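Local coordinates for protein tumour necrosis factor receptor (Ectromelia virus, PDB 3ON9) that sequesters host chemokines through its C-terminal SECRET domain, the part present here, and as a whole protein probably also binds tumour necrosis factor outside the cell, at residues His109-Thr114 with Ile127-Thr132; Glu45-Val50 with Cys81-Glu86. All blocks are in the same frame, centred on the assembly; numbering follows the deposited sequence. Where two conformers were deposited one is given.

Contact 1 of 2, residues His109-Thr114 with Ile127-Thr132; sequences HSETVT and IVYANT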
ATOM      1  N   HIS A 109       8.293  -7.687  10.944  1.00 18.55           N
ATOM      2  CA  HIS A 109       7.830  -7.683   9.561  1.00 17.42           C
ATOM      3  C   HIS A 109       8.935  -7.053   8.715  1.00 18.05           C
ATOM      4  O   HIS A 109       9.786  -6.337   9.237  1.00 20.34           O
ATOM      5  CB  HIS A 109       6.524  -6.889   9.429  1.00 17.82           C
ATOM      6  CG  HIS A 109       6.527  -5.613  10.205  1.00 15.70           C
ATOM      7  ND1 HIS A 109       7.189  -4.482   9.769  1.00 17.37           N
ATOM      8  CD2 HIS A 109       5.995  -5.297  11.408  1.00 18.46           C
ATOM      9  CE1 HIS A 109       7.050  -3.521  10.664  1.00 17.28           C
ATOM     10  NE2 HIS A 109       6.339  -3.993  11.678  1.00 16.83           N
ATOM     11  N   SER A 110       8.938  -7.340   7.417  1.00 18.25           N
ATOM     12  CA  SER A 110       9.917  -6.744   6.511  1.00 22.30           C
ATOM     13  C   SER A 110       9.128  -6.174   5.356  1.00 16.45           C
ATOM     14  O   SER A 110       8.085  -6.724   4.995  1.00 16.53           O
ATOM     15  CB  SER A 110      10.877  -7.808   5.976  1.00 29.52           C
ATOM     16  OG  SER A 110      11.428  -8.580   7.027  1.00 36.90           O
ATOM     17  N   GLU A 111       9.601  -5.080   4.782  1.00 16.84           N
ATOM     18  CA  GLU A 111       8.903  -4.518   3.636  1.00 19.13           C
ATOM     19  C   GLU A 111       9.853  -3.842   2.650  1.00 18.71           C
ATOM     20  O   GLU A 111      10.923  -3.351   3.028  1.00 19.28           O
ATOM     21  CB  GLU A 111       7.754  -3.596   4.076  1.00 23.46           C
ATOM     22  CG  GLU A 111       8.075  -2.552   5.121  1.00 23.33           C
ATOM     23  CD  GLU A 111       8.320  -3.110   6.521  1.00 19.71           C
ATOM     24  OE1 GLU A 111       7.554  -3.971   7.022  1.00 19.06           O
ATOM     25  OE2 GLU A 111       9.302  -2.670   7.127  1.00 18.94           O
ATOM     26  N   THR A 112       9.473  -3.883   1.376  1.00 18.01           N
ATOM     27  CA  THR A 112      10.196  -3.163   0.331  1.00 18.28           C
ATOM     28  C   THR A 112       9.195  -2.470  -0.559  1.00 19.09           C
ATOM     29  O   THR A 112       8.119  -3.010  -0.852  1.00 20.75           O
ATOM     30  CB  THR A 112      11.084  -4.070  -0.538  1.00 19.28           C
ATOM     31  OG1 THR A 112      10.275  -4.807  -1.470  1.00 28.52           O
ATOM     32  CG2 THR A 112      11.899  -5.008   0.334  1.00 18.12           C
ATOM     33  N   VAL A 113       9.548  -1.260  -0.970  1.00 17.23           N
ATOM     34  CA  VAL A 113       8.716  -0.456  -1.841  1.00 16.87           C
ATOM     35  C   VAL A 113       9.579   0.007  -2.995  1.00 17.12           C
ATOM     36  O   VAL A 113      10.662   0.569  -2.790  1.00 16.75           O
ATOM     37  CB  VAL A 113       8.148   0.764  -1.106  1.00 18.73           C
ATOM     38  CG1 VAL A 113       7.439   1.689  -2.093  1.00 17.95           C
ATOM     39  CG2 VAL A 113       7.210   0.308   0.020  1.00 17.99           C
ATOM     40  N   THR A 114       9.106  -0.255  -4.205  1.00 17.02           N
ATOM     41  CA  THR A 114       9.851   0.019  -5.427  0.58 19.34           C
ATOM     42  C   THR A 114       9.004   0.867  -6.361  1.00 17.60           C
ATOM     43  O   THR A 114       7.791   0.704  -6.396  1.00 16.60           O
ATOM     44  CB  THR A 114      10.186  -1.297  -6.151  0.58 20.30           C
ATOM     45  OG1 THR A 114      11.151  -2.027  -5.387  0.58 23.32           O
ATOM     46  CG2 THR A 114      10.738  -1.028  -7.550  0.58 20.20           C
ATOM     47  N   ILE A 127       2.754   1.473   4.994  1.00 15.74           N
ATOM     48  CA  ILE A 127       2.461   0.078   5.314  1.00 15.85           C
ATOM     49  C   ILE A 127       2.308   0.023   6.826  1.00 16.30           C
ATOM     50  O   ILE A 127       3.247   0.322   7.560  1.00 15.17           O
ATOM     51  CB  ILE A 127       3.590  -0.842   4.862  1.00 16.61           C
ATOM     52  CG1 ILE A 127       3.779  -0.699   3.349  1.00 19.08           C
ATOM     53  CG2 ILE A 127       3.251  -2.307   5.224  1.00 15.64           C
ATOM     54  CD1 ILE A 127       5.018  -1.367   2.810  1.00 20.09           C
ATOM     55  N   VAL A 128       1.116  -0.341   7.281  1.00 15.44           N
ATOM     56  CA  VAL A 128       0.753  -0.182   8.685  1.00 16.29           C
ATOM     57  C   VAL A 128       0.309  -1.508   9.267  1.00 15.41           C
ATOM     58  O   VAL A 128      -0.656  -2.116   8.791  1.00 16.09           O
ATOM     59  CB  VAL A 128      -0.367   0.856   8.835  1.00 18.55           C
ATOM     60  CG1 VAL A 128      -0.731   1.041  10.303  1.00 18.93           C
ATOM     61  CG2 VAL A 128       0.077   2.185   8.227  1.00 21.08           C
ATOM     62  N   TYR A 129       1.034  -1.964  10.277  1.00 15.15           N
ATOM     63  CA  TYR A 129       0.700  -3.193  10.966  1.00 15.22           C
ATOM     64  C   TYR A 129       0.114  -2.843  12.322  1.00 17.69           C
ATOM     65  O   TYR A 129       0.717  -2.077  13.096  1.00 18.30           O
ATOM     66  CB  TYR A 129       1.956  -4.024  11.176  1.00 16.34           C
ATOM     67  CG  TYR A 129       2.785  -4.287   9.944  1.00 16.99           C
ATOM     68  CD1 TYR A 129       2.674  -5.490   9.263  1.00 15.44           C
ATOM     69  CD2 TYR A 129       3.699  -3.339   9.467  1.00 15.37           C
ATOM     70  CE1 TYR A 129       3.441  -5.749   8.154  1.00 15.49           C
ATOM     71  CE2 TYR A 129       4.475  -3.598   8.348  1.00 16.24           C
ATOM     72  CZ  TYR A 129       4.341  -4.812   7.700  1.00 18.21           C
ATOM     73  OH  TYR A 129       5.110  -5.101   6.600  1.00 18.26           O
ATOM     74  N   ALA A 130      -1.056  -3.396  12.620  1.00 16.22           N
ATOM     75  CA  ALA A 130      -1.711  -3.131  13.892  1.00 16.87           C
ATOM     76  C   ALA A 130      -2.245  -4.387  14.556  1.00 17.08           C
ATOM     77  O   ALA A 130      -2.829  -5.245  13.900  1.00 17.26           O
ATOM     78  CB  ALA A 130      -2.851  -2.128  13.704  1.00 19.81           C
ATOM     79  N   ASN A 131      -2.034  -4.484  15.867  1.00 17.56           N
ATOM     80  CA  ASN A 131      -2.774  -5.417  16.697  1.00 19.14           C
ATOM     81  C   ASN A 131      -3.989  -4.667  17.205  1.00 20.04           C
ATOM     82  O   ASN A 131      -3.849  -3.769  18.031  1.00 19.06           O
ATOM     83  CB  ASN A 131      -1.909  -5.857  17.879  1.00 20.14           C
ATOM     84  CG  ASN A 131      -2.616  -6.856  18.772  1.00 22.96           C
ATOM     85  OD1 ASN A 131      -3.797  -7.143  18.584  1.00 21.02           O
ATOM     86  ND2 ASN A 131      -1.891  -7.392  19.751  1.00 27.68           N
ATOM     87  N   THR A 132      -5.174  -4.996  16.700  1.00 17.94           N
ATOM     88  CA  THR A 132      -6.382  -4.286  17.103  1.00 18.60           C
ATOM     89  C   THR A 132      -6.686  -4.414  18.592  1.00 21.49           C
ATOM     90  O   THR A 132      -7.481  -3.648  19.123  1.00 25.13           O
ATOM     91  CB  THR A 132      -7.616  -4.693  16.277  1.00 20.11           C
ATOM     92  OG1 THR A 132      -7.957  -6.060  16.543  1.00 21.79           O
ATOM     93  CG2 THR A 132      -7.345  -4.509  14.780  1.00 21.09           C
TER
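The imidazole of H109 lies flat on the phenol ring of Y129, centroids 3.6 Å apart and planes within 12° of parallel. Chi1 of 43° sets CG between the histidine's backbone N and carbonyl carbon, over the tyrosine. From the root outward, H109 CB makes a CH-pi contact with the face of the Y129 ring, CG stands above its centre, CD2 and NE2 lie near Y129 CD2, and ND1 comes 3.2 Å from Y129 CE2. ND1, next to CG, donates to E111 OE1 at 2.8 Å, the oxygen tilted 23° out of the ring plane; at the far side NE2 is hydrogen-bonded to D140. Histidine offers a flat face and two polar nitrogens here; carboxylates at both may favour its protonated form. This is a cross-sheet contact of a beta-sandwich: strands 110-116 and 122-130 belong to different sheets, their short segments nearly antiparallel, 9.7 Å apart. E111 OE1 also accepts from Y129 OH at 2.7 Å, through its anti lone pair, so two donors grip one oxygen. The aliphatic part of E111 packs too, CB 3.7 Å from I127 CD1. The same methyl, on isoleucine's longer branch, meets CG2 of likewise beta-branched V113 at 3.9 Å.

Contact 2 of 2, residues Glu45-Val50 with Cys81-Glu86; sequences EDCTPV and CKINLE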
ATOM      1  N   GLU A  45       4.007 -12.506   1.186  1.00 17.94           N
ATOM      2  CA  GLU A  45       4.424 -13.864   1.536  0.52 20.41           C
ATOM      3  C   GLU A  45       4.666 -14.018   3.034  1.00 18.60           C
ATOM      4  O   GLU A  45       5.338 -13.193   3.650  1.00 19.28           O
ATOM      5  CB  GLU A  45       5.674 -14.284   0.753  0.52 22.74           C
ATOM      6  CG  GLU A  45       6.130 -15.711   1.074  0.52 22.82           C
ATOM      7  CD  GLU A  45       7.224 -16.216   0.152  0.52 29.42           C
ATOM      8  OE1 GLU A  45       7.678 -15.442  -0.709  0.52 32.51           O
ATOM      9  OE2 GLU A  45       7.631 -17.388   0.284  0.52 30.09           O
ATOM     10  N   ASP A  46       4.108 -15.088   3.606  1.00 19.51           N
ATOM     11  CA  ASP A  46       4.265 -15.428   5.023  1.00 18.79           C
ATOM     12  C   ASP A  46       3.554 -14.457   5.972  1.00 18.72           C
ATOM     13  O   ASP A  46       3.771 -14.498   7.191  1.00 18.24           O
ATOM     14  CB  ASP A  46       5.744 -15.594   5.402  1.00 20.76           C
ATOM     15  CG  ASP A  46       6.377 -16.806   4.748  1.00 26.45           C
ATOM     16  OD1 ASP A  46       5.680 -17.824   4.593  1.00 27.45           O
ATOM     17  OD2 ASP A  46       7.566 -16.746   4.382  1.00 26.30           O
ATOM     18  N   CYS A  47       2.698 -13.598   5.419  1.00 17.91           N
ATOM     19  CA  CYS A  47       1.841 -12.733   6.233  1.00 18.81           C
ATOM     20  C   CYS A  47       0.527 -13.472   6.434  1.00 16.54           C
ATOM     21  O   CYS A  47      -0.104 -13.875   5.470  1.00 21.43           O
ATOM     22  CB  CYS A  47       1.555 -11.411   5.516  1.00 16.01           C
ATOM     23  SG  CYS A  47       3.034 -10.526   5.011  1.00 18.13           S
ATOM     24  N   THR A  48       0.115 -13.646   7.685  1.00 17.76           N
ATOM     25  CA  THR A  48      -1.071 -14.452   7.966  1.00 17.38           C
ATOM     26  C   THR A  48      -2.376 -13.712   7.624  1.00 17.02           C
ATOM     27  O   THR A  48      -3.249 -14.273   6.978  1.00 18.25           O
ATOM     28  CB  THR A  48      -1.109 -14.953   9.433  1.00 16.43           C
ATOM     29  OG1 THR A  48       0.204 -15.349   9.850  1.00 17.71           O
ATOM     30  CG2 THR A  48      -2.053 -16.157   9.553  1.00 17.95           C
ATOM     31  N   PRO A  49      -2.511 -12.440   8.041  1.00 15.97           N
ATOM     32  CA  PRO A  49      -3.771 -11.745   7.737  1.00 15.85           C
ATOM     33  C   PRO A  49      -3.989 -11.659   6.236  1.00 16.65           C
ATOM     34  O   PRO A  49      -3.061 -11.271   5.518  1.00 17.38           O
ATOM     35  CB  PRO A  49      -3.536 -10.342   8.305  1.00 16.30           C
ATOM     36  CG  PRO A  49      -2.525 -10.581   9.429  1.00 16.28           C
ATOM     37  CD  PRO A  49      -1.604 -11.618   8.866  1.00 18.10           C
ATOM     38  N   VAL A  50      -5.182 -12.020   5.771  1.00 17.30           N
ATOM     39  CA  VAL A  50      -5.443 -12.097   4.324  1.00 16.44           C
ATOM     40  C   VAL A  50      -5.972 -10.776   3.763  1.00 17.59           C
ATOM     41  O   VAL A  50      -6.831 -10.116   4.356  1.00 16.06           O
ATOM     42  CB  VAL A  50      -6.349 -13.299   3.941  1.00 21.81           C
ATOM     43  CG1 VAL A  50      -5.716 -14.605   4.415  1.00 18.88           C
ATOM     44  CG2 VAL A  50      -7.731 -13.145   4.516  1.00 23.50           C
ATOM     45  N   CYS A  81       6.412 -12.051   8.048  1.00 18.96           N
ATOM     46  CA  CYS A  81       5.614 -11.352   7.045  1.00 18.70           C
ATOM     47  C   CYS A  81       6.500 -10.465   6.168  1.00 17.57           C
ATOM     48  O   CYS A  81       7.309  -9.685   6.674  1.00 18.98           O
ATOM     49  CB  CYS A  81       4.547 -10.514   7.750  1.00 18.47           C
ATOM     50  SG  CYS A  81       3.551  -9.447   6.669  1.00 18.31           S
ATOM     51  N   LYS A  82       6.374 -10.620   4.853  1.00 17.14           N
ATOM     52  CA  LYS A  82       7.140  -9.822   3.900  1.00 19.36           C
ATOM     53  C   LYS A  82       6.173  -9.097   2.964  1.00 20.44           C
ATOM     54  O   LYS A  82       5.482  -9.730   2.165  1.00 18.50           O
ATOM     55  CB  LYS A  82       8.101 -10.730   3.107  1.00 17.90           C
ATOM     56  CG  LYS A  82       9.129 -11.457   3.984  1.00 18.58           C
ATOM     57  CD  LYS A  82       9.830 -12.608   3.240  1.00 22.91           C
ATOM     58  CE  LYS A  82       9.043 -13.905   3.341  1.00 26.41           C
ATOM     59  NZ  LYS A  82       9.145 -14.524   4.699  1.00 22.82           N
ATOM     60  N   ILE A  83       6.109  -7.769   3.076  1.00 15.91           N
ATOM     61  CA  ILE A  83       5.261  -6.963   2.203  1.00 17.48           C
ATOM     62  C   ILE A  83       6.121  -6.330   1.120  1.00 20.33           C
ATOM     63  O   ILE A  83       7.039  -5.565   1.423  1.00 19.63           O
ATOM     64  CB  ILE A  83       4.543  -5.851   2.988  1.00 18.79           C
ATOM     65  CG1 ILE A  83       3.544  -6.451   3.985  1.00 17.58           C
ATOM     66  CG2 ILE A  83       3.841  -4.887   2.042  1.00 17.74           C
ATOM     67  CD1 ILE A  83       2.316  -7.100   3.339  1.00 19.08           C
ATOM     68  N   ASN A  84       5.855  -6.666  -0.138  1.00 18.90           N
ATOM     69  CA  ASN A  84       6.530  -6.011  -1.258  1.00 18.96           C
ATOM     70  C   ASN A  84       5.516  -5.240  -2.068  1.00 17.48           C
ATOM     71  O   ASN A  84       4.410  -5.714  -2.319  1.00 18.29           O
ATOM     72  CB  ASN A  84       7.241  -7.016  -2.174  1.00 17.76           C
ATOM     73  CG  ASN A  84       8.394  -7.727  -1.488  1.00 20.85           C
ATOM     74  OD1 ASN A  84       9.050  -7.170  -0.596  1.00 22.80           O
ATOM     75  ND2 ASN A  84       8.659  -8.962  -1.915  1.00 22.32           N
ATOM     76  N   LEU A  85       5.900  -4.053  -2.503  1.00 16.61           N
ATOM     77  CA  LEU A  85       4.998  -3.193  -3.236  1.00 14.87           C
ATOM     78  C   LEU A  85       5.776  -2.551  -4.362  1.00 17.35           C
ATOM     79  O   LEU A  85       6.862  -2.032  -4.142  1.00 17.73           O
ATOM     80  CB  LEU A  85       4.497  -2.096  -2.297  1.00 19.95           C
ATOM     81  CG  LEU A  85       3.310  -1.266  -2.741  1.00 18.87           C
ATOM     82  CD1 LEU A  85       2.051  -2.150  -2.848  1.00 15.17           C
ATOM     83  CD2 LEU A  85       3.087  -0.123  -1.753  1.00 21.17           C
ATOM     84  N   GLU A  86       5.224  -2.595  -5.567  1.00 16.58           N
ATOM     85  CA  GLU A  86       5.845  -1.954  -6.714  1.00 19.06           C
ATOM     86  C   GLU A  86       4.831  -1.057  -7.394  1.00 16.88           C
ATOM     87  O   GLU A  86       3.691  -1.464  -7.638  1.00 17.91           O
ATOM     88  CB  GLU A  86       6.345  -3.012  -7.708  1.00 22.20           C
ATOM     89  CG  GLU A  86       6.871  -2.429  -9.018  1.00 24.40           C
ATOM     90  CD  GLU A  86       6.848  -3.440 -10.163  1.00 27.16           C
ATOM     91  OE1 GLU A  86       7.919  -4.018 -10.458  1.00 21.79           O
ATOM     92  OE2 GLU A  86       5.763  -3.671 -10.753  1.00 25.91           O
TER
HETATM   93  O   HOH W   1       6.012 -10.845  -0.257  1.00 18.43           O
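C47 and C81 are joined by a disulfide, SG to SG 2.0 Å, with a torsion about the S-S bond of 85°, close to the relaxed right angle. The two sulfurs leave their backbones differently: C81 SG is anti to its backbone N (chi1 175°), whereas C47 SG is anti to its carbonyl carbon. C47 SG also touches I83 CD1 at 3.9 Å, which brings the bridge against an apolar side chain. Beside it, K82 N donates to E45 O (3.0 Å). E45 N and K82 O do not bond directly; one water accepts from E45 N and donates to K82 O at 2.7 Å. A long, flexible residue suits position 82, because the lysine chain bends at chi3 and chi4 and brings NZ to D46 OD2, a 2.7 Å salt bridge using the anti lone pair of that oxygen. Further out, Q80 O takes a second hydrogen bond from K82 NZ, while T79 OG1 and Q75 NE2 both bond to D46 O and so help fix the turn. I9 of strand 8-16 packs on both cysteines. D46 has a positive phi (69°), turning the chain away as strand 38-45 gives way to a loop; the disulfide thus ties that loop to strand 82-89, a covalent link at the N-terminal end of an inner strand in the beta-sandwich of the SECRET domain.

The centres of contacts 1 and 2 lie about 8 Å apart, and the sheet that holds strands 82-89 and 110-116 side by side and parallel connects them. A probable backbone hydrogen bond runs from T114 N to L85 O at 2.9 Å. I83 is shared by both contacts: its CG1 packs 3.3 Å from Y129 OH, and its carbonyl O lies 3.4 Å from E111 CB, so the residue that touches the disulfide also packs on the phenol oxygen and on the CB of E111. Along the chain the two are in series, contact 2 closing before contact 1 opens. C81 also packs on Y129, joining the disulfide to the stacked rings.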